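Local coordinates for Sts-2 protein (PDB 3D4I) that acts as an acid-dependent phosphatase through its histidine phosphatase (2H-phosphatase) domain and, as the whole protein, interferes with CBL-mediated down-regulation of activated receptors such as the T-cell receptor, at the interface of chains A and B. Sequence-based numbering; all coordinates share one arbitrary frame. Chains: chain A/B, Sts-2 protein.

Contact 1: the interface of chains A and B. Residues chain A 19, 24, 46, 70, 260; chain B 73, 259-261.
The carboxylate of A:Glu19 meets B:Gly261 across the contact, OE2 accepting the backbone N-H at 2.9 Å through its syn lone pair. A:Asn46 ND2 reaches OE1 at 3.0 Å, also on the syn side but tilted 26° from the carboxylate plane, while OE1 itself lies in the plane of the amide. A:Glu19 directly follows the RHG motif of the histidine phosphatase family, so the dimer partner reaches a residue next to the catalytic sequence. The other end of the A:Asn46 amide is also held: OD1 receives A:Cys70 N at 2.8 Å, at the start of helix 69-85, and these two bonds fix the rotation of the amide. B:His260 brings CB against this amide, 3.4 Å from ND2, with its ring turned 59° from the amide plane. Its CG sits between the backbone N and the carbonyl carbon (chi1 66°), which folds the ring back so that ND1 donates to B:Gly261 O at 3.0 Å, in the ring plane. A:His260 approaches that same carbonyl oxygen with CE1, 3.2 Å away. B:Phe73 meets A:Cys70 with the tip of its ring, CZ lying 3.5 Å from CA. A:Val24 packs CG1 on B:Thr259 CG2 and CG2 beside B:His260 CA.

Contact 2: the interface of chains A and B. Residues chain A 77-78, 81, 84, 256-257; chain B 42, 44-45.
Backbone meets backbone where B:Leu45 N donates to A:Thr257 O at 2.7 Å, nearly straight and almost in line with the C=O bond (163° at the oxygen). Next to it, A:Thr257 OG1 gives a longer hydrogen bond of 3.2 Å to B:Asp44 OD2, arriving from above the carboxylate plane; chi1 of 51° swings this hydroxyl between the backbone N and the carbonyl carbon. B:Leu45 is the main apolar plug: CD2 packs on A:Ala81 CB, CD1 lies near A:Ala78 CA, and CB meets A:Leu77 CD2, the two leucine side chains sliding past each other in opposite directions. CD2 also covers one face of the B:Arg42 guanidinium over its centre. B:Arg42 NH2 donates to B:Leu45 O at 2.8 Å, the oxygen tilted 24° from the guanidinium plane towards the face that CD2 covers. At the guanidinium edge, water 1 joins NH1 and NH2 to A:Leu77 O, while water 2 links NH1 to A:Asp84 OD2. That carboxylate oxygen stays 4.2 Å from NH1, so the opposite charges probably attract through solvent. A:Lys256 lays its aliphatic chain along B:Arg42 O. Together these contacts fasten the 42-45 loop of one subunit onto helix 69-85 and the 256-257 stretch of the other, helping hold the homodimer.

Contact 3: the interface of chains A and B. Residues chain A 25, 44, 263-266; chain B 257-259.
A:Asp44 and B:Thr259 meet at about a right angle, the carboxylate gripping the threonine with both oxygens. OD1 takes B:Thr259 N at 3.0 Å on its syn lone pair, and OD2 takes the hydroxyl OG1 at 2.7 Å, also on the syn side but 22° out of the carboxylate plane. The threonine torsion sets OG1 beside its own backbone N (chi1 -53°), and hydroxyl and N-H can then both face the one carboxylate. A:Phe25 crosses the threonine obliquely next to the acid, CZ coming within 4.0 Å of CB, with A:Asp44 OD2 lying in plane at the edge of the phenyl ring. Opposite, A:Val265 lies alongside B:Thr259, the two side chains pointing the same way, and its CG2 packs on B:Thr257 CG2 at 3.8 Å. B:Thr257 directs OG1 anti to its backbone N (chi1 -167°), and there it both accepts from A:Phe266 N and donates to A:Phe266 O, each at 3.1 Å. The A:Asn263 side chain stands across B:Leu258; its ND2 comes near the backbone oxygen, but the N-H points elsewhere and the pair is not a hydrogen bond. Loops do most of the work here: segment 263-266, just ahead of helix 268-271, and A:Asp44 flank the 257-259 stretch, with A:Phe25 contributed by the end of helix 21-25.

Contact 1: the interface of chains A and B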
# COMPACT_ATOMS: atom_id res chain seq x y z
N GLU A 19 -2.37 3.38 8.12
CA GLU A 19 -1.28 2.88 8.96
C GLU A 19 -0.41 4.06 9.43
O GLU A 19 -0.01 4.91 8.63
CB GLU A 19 -0.45 1.87 8.17
CG GLU A 19 0.67 1.24 9.01
CD GLU A 19 1.56 0.37 8.15
OE1 GLU A 19 2.39 0.95 7.43
OE2 GLU A 19 1.49 -0.87 8.26
N VAL A 24 4.42 0.43 12.91
CA VAL A 24 5.39 -0.46 12.29
C VAL A 24 6.76 -0.36 12.99
O VAL A 24 7.39 -1.37 13.28
CB VAL A 24 5.54 -0.17 10.76
CG1 VAL A 24 6.66 -1.03 10.13
CG2 VAL A 24 4.27 -0.54 10.06
N ASN A 46 9.06 2.85 4.09
CA ASN A 46 7.72 3.06 4.66
C ASN A 46 7.61 4.31 5.53
O ASN A 46 6.51 4.67 5.95
CB ASN A 46 7.24 1.83 5.43
CG ASN A 46 5.72 1.74 5.55
OD1 ASN A 46 4.99 2.08 4.63
ND2 ASN A 46 5.25 1.24 6.70
N CYS A 70 2.68 3.12 3.46
CA CYS A 70 1.58 2.15 3.29
C CYS A 70 0.23 2.77 3.72
O CYS A 70 -0.78 2.57 3.05
CB CYS A 70 1.87 0.89 4.09
SG CYS A 70 0.67 -0.43 3.84
N HIS A 260 -4.56 -6.94 3.18
CA HIS A 260 -3.25 -7.24 2.57
C HIS A 260 -2.28 -7.79 3.60
O HIS A 260 -2.55 -7.72 4.79
CB HIS A 260 -2.62 -6.02 1.83
CG HIS A 260 -2.32 -4.84 2.71
ND1 HIS A 260 -1.21 -4.78 3.54
CD2 HIS A 260 -2.96 -3.65 2.87
CE1 HIS A 260 -1.19 -3.62 4.17
NE2 HIS A 260 -2.25 -2.92 3.79
N PHE B 73 1.43 -0.96 -5.04
CA PHE B 73 1.99 0.06 -4.16
C PHE B 73 3.48 -0.14 -3.88
O PHE B 73 4.26 0.81 -4.02
CB PHE B 73 1.17 0.18 -2.85
CG PHE B 73 2.01 0.50 -1.62
CD1 PHE B 73 2.56 1.77 -1.43
CD2 PHE B 73 2.22 -0.48 -0.64
CE1 PHE B 73 3.33 2.06 -0.29
CE2 PHE B 73 3.01 -0.20 0.50
CZ PHE B 73 3.57 1.05 0.66
N THR B 259 9.40 -2.01 4.99
CA THR B 259 8.78 -2.76 6.08
C THR B 259 7.38 -2.15 6.32
O THR B 259 7.28 -0.94 6.57
CB THR B 259 9.60 -2.56 7.40
OG1 THR B 259 10.99 -2.89 7.17
CG2 THR B 259 9.06 -3.44 8.52
N HIS B 260 6.33 -2.95 6.24
CA HIS B 260 4.98 -2.45 6.58
C HIS B 260 4.15 -3.58 7.17
O HIS B 260 4.54 -4.75 7.08
CB HIS B 260 4.28 -1.74 5.38
CG HIS B 260 3.96 -2.64 4.22
ND1 HIS B 260 2.93 -3.57 4.25
CD2 HIS B 260 4.53 -2.76 2.99
CE1 HIS B 260 2.88 -4.20 3.09
NE2 HIS B 260 3.85 -3.74 2.32
N GLY B 261 3.03 -3.24 7.81
CA GLY B 261 2.25 -4.26 8.47
C GLY B 261 1.15 -4.74 7.56
O GLY B 261 0.97 -4.24 6.43

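Contact 2: the interface of chains A and B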
# COMPACT_ATOMS: atom_id res chain seq x y z
N LEU A 77 -6.22 4.39 -1.91
CA LEU A 77 -6.98 3.27 -2.47
C LEU A 77 -8.46 3.35 -2.11
O LEU A 77 -9.35 3.15 -2.96
CB LEU A 77 -6.39 1.92 -2.01
CG LEU A 77 -6.78 0.66 -2.79
CD1 LEU A 77 -6.12 0.68 -4.18
CD2 LEU A 77 -6.37 -0.55 -2.00
N ALA A 78 -8.73 3.62 -0.84
CA ALA A 78 -10.10 3.91 -0.37
C ALA A 78 -10.77 5.10 -1.10
O ALA A 78 -11.93 5.00 -1.49
CB ALA A 78 -10.10 4.16 1.15
N ALA A 81 -11.66 4.02 -4.58
CA ALA A 81 -12.86 3.16 -4.54
C ALA A 81 -14.13 4.00 -4.34
O ALA A 81 -15.15 3.76 -5.00
CB ALA A 81 -12.75 2.10 -3.44
N ASP A 84 -14.94 5.44 -7.63
CA ASP A 84 -15.49 4.37 -8.47
C ASP A 84 -16.96 4.05 -8.13
O ASP A 84 -17.78 3.75 -9.02
CB ASP A 84 -14.63 3.10 -8.33
CG ASP A 84 -13.25 3.23 -9.00
OD1 ASP A 84 -12.98 4.24 -9.70
OD2 ASP A 84 -12.43 2.31 -8.80
N LYS A 256 -15.60 -1.64 -0.50
CA LYS A 256 -15.17 -2.89 0.16
C LYS A 256 -14.07 -2.67 1.18
O LYS A 256 -13.46 -1.60 1.21
CB LYS A 256 -14.70 -3.89 -0.89
CG LYS A 256 -15.71 -4.14 -1.98
CD LYS A 256 -16.90 -4.93 -1.48
CE LYS A 256 -17.74 -5.40 -2.68
NZ LYS A 256 -18.82 -6.33 -2.26
N THR A 257 -13.84 -3.70 2.00
CA THR A 257 -12.66 -3.77 2.87
C THR A 257 -11.36 -3.85 2.06
O THR A 257 -11.38 -4.07 0.87
CB THR A 257 -12.72 -5.02 3.76
OG1 THR A 257 -12.95 -6.19 2.95
CG2 THR A 257 -13.83 -4.89 4.75
N ARG B 42 -14.50 -6.74 -7.84
CA ARG B 42 -13.50 -6.55 -6.81
C ARG B 42 -14.17 -6.73 -5.44
O ARG B 42 -14.81 -5.79 -4.96
CB ARG B 42 -13.02 -5.10 -6.97
CG ARG B 42 -11.62 -4.81 -6.61
CD ARG B 42 -11.31 -3.37 -7.04
NE ARG B 42 -10.15 -2.86 -6.32
CZ ARG B 42 -9.94 -1.60 -6.00
NH1 ARG B 42 -10.82 -0.64 -6.32
NH2 ARG B 42 -8.86 -1.29 -5.32
N ASP B 44 -12.78 -7.10 -2.54
CA ASP B 44 -11.89 -6.52 -1.52
C ASP B 44 -11.01 -5.55 -2.30
O ASP B 44 -10.67 -5.83 -3.46
CB ASP B 44 -11.05 -7.63 -0.82
CG ASP B 44 -10.12 -7.10 0.30
OD1 ASP B 44 -9.10 -6.43 -0.02
OD2 ASP B 44 -10.40 -7.37 1.50
N LEU B 45 -10.66 -4.41 -1.71
CA LEU B 45 -9.84 -3.41 -2.42
C LEU B 45 -8.42 -3.89 -2.82
O LEU B 45 -7.76 -3.31 -3.69
CB LEU B 45 -9.78 -2.09 -1.65
CG LEU B 45 -11.14 -1.41 -1.40
CD1 LEU B 45 -10.89 -0.03 -0.82
CD2 LEU B 45 -11.94 -1.28 -2.72
O HOH W 1 -9.26 1.59 -5.32
O HOH W 2 -13.27 -0.06 -7.50

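Contact 3: the interface of chains A and B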
# COMPACT_ATOMS: atom_id res chain seq x y z
N PHE A 25 7.22 0.86 13.20
CA PHE A 25 8.60 1.08 13.61
C PHE A 25 8.76 1.21 15.11
O PHE A 25 9.89 1.23 15.63
CB PHE A 25 9.20 2.24 12.83
CG PHE A 25 9.29 1.95 11.35
CD1 PHE A 25 10.26 1.06 10.87
CD2 PHE A 25 8.36 2.47 10.47
CE1 PHE A 25 10.35 0.74 9.52
CE2 PHE A 25 8.43 2.17 9.09
CZ PHE A 25 9.43 1.28 8.63
N ASP A 44 13.83 3.76 5.98
CA ASP A 44 13.08 2.63 5.39
C ASP A 44 12.05 3.30 4.48
O ASP A 44 11.64 4.41 4.74
CB ASP A 44 12.41 1.83 6.51
CG ASP A 44 11.61 0.60 6.03
OD1 ASP A 44 10.52 0.74 5.41
OD2 ASP A 44 12.04 -0.53 6.37
N ASN A 263 5.02 -6.70 5.09
CA ASN A 263 6.27 -6.84 4.38
C ASN A 263 7.38 -6.76 5.41
O ASN A 263 7.50 -5.76 6.12
CB ASN A 263 6.42 -5.77 3.32
CG ASN A 263 7.68 -5.96 2.46
OD1 ASN A 263 7.62 -5.92 1.25
ND2 ASN A 263 8.82 -6.14 3.10
N SER A 264 8.19 -7.82 5.50
CA SER A 264 9.25 -7.87 6.52
C SER A 264 10.42 -6.99 6.15
O SER A 264 10.69 -6.77 4.96
CB SER A 264 9.78 -9.28 6.66
OG SER A 264 10.68 -9.52 5.58
N VAL A 265 11.15 -6.52 7.17
CA VAL A 265 12.44 -5.86 6.98
C VAL A 265 13.40 -6.88 6.33
O VAL A 265 13.26 -8.08 6.59
CB VAL A 265 13.01 -5.29 8.33
CG1 VAL A 265 13.39 -6.41 9.32
CG2 VAL A 265 14.18 -4.35 8.10
N PHE A 266 14.32 -6.42 5.47
CA PHE A 266 15.20 -7.32 4.71
C PHE A 266 16.54 -6.71 4.27
O PHE A 266 16.58 -5.66 3.63
CB PHE A 266 14.47 -7.82 3.46
CG PHE A 266 15.32 -8.66 2.54
CD1 PHE A 266 15.65 -9.97 2.87
CD2 PHE A 266 15.74 -8.15 1.32
CE1 PHE A 266 16.41 -10.75 2.01
CE2 PHE A 266 16.50 -8.93 0.45
CZ PHE A 266 16.84 -10.22 0.79
N THR B 257 15.31 -0.62 2.56
CA THR B 257 14.33 -1.71 2.62
C THR B 257 12.91 -1.15 2.84
O THR B 257 12.76 0.04 3.12
CB THR B 257 14.72 -2.66 3.79
OG1 THR B 257 13.98 -3.89 3.69
CG2 THR B 257 14.46 -1.99 5.11
N LEU B 258 11.90 -2.00 2.71
CA LEU B 258 10.50 -1.62 2.89
C LEU B 258 9.88 -2.58 3.89
O LEU B 258 9.87 -3.79 3.67
CB LEU B 258 9.73 -1.68 1.57
CG LEU B 258 8.20 -1.64 1.68
CD1 LEU B 258 7.75 -0.31 2.28
CD2 LEU B 258 7.49 -1.94 0.37
N THR B 259 9.40 -2.01 4.99
CA THR B 259 8.78 -2.76 6.08
C THR B 259 7.38 -2.15 6.32
O THR B 259 7.28 -0.94 6.57
CB THR B 259 9.60 -2.56 7.40
OG1 THR B 259 10.99 -2.89 7.17
CG2 THR B 259 9.06 -3.44 8.52

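Contacts 1 and 3 are close neighbours, with C-alpha centres about 8 Å apart and B:Thr259 in common; contact 2 lies about 17 Å from contact 1 and 25 Å from contact 3. Helix 69-85 serves contacts 1 and 2. The 256-261 stretch enters all three: from chain A in contact 2 (256-257), from chain B in contact 3 (257-259), and from both in contact 1 (B 259-261, A:His260). Asp44 and Thr257 recur in contacts 2 and 3 with the chains exchanged, yet Thr257 differs in chi1 and hydroxyl partner, so the symmetry is inexact at side-chain level. The three patches belong to one two-fold interface, consistent with a homodimer.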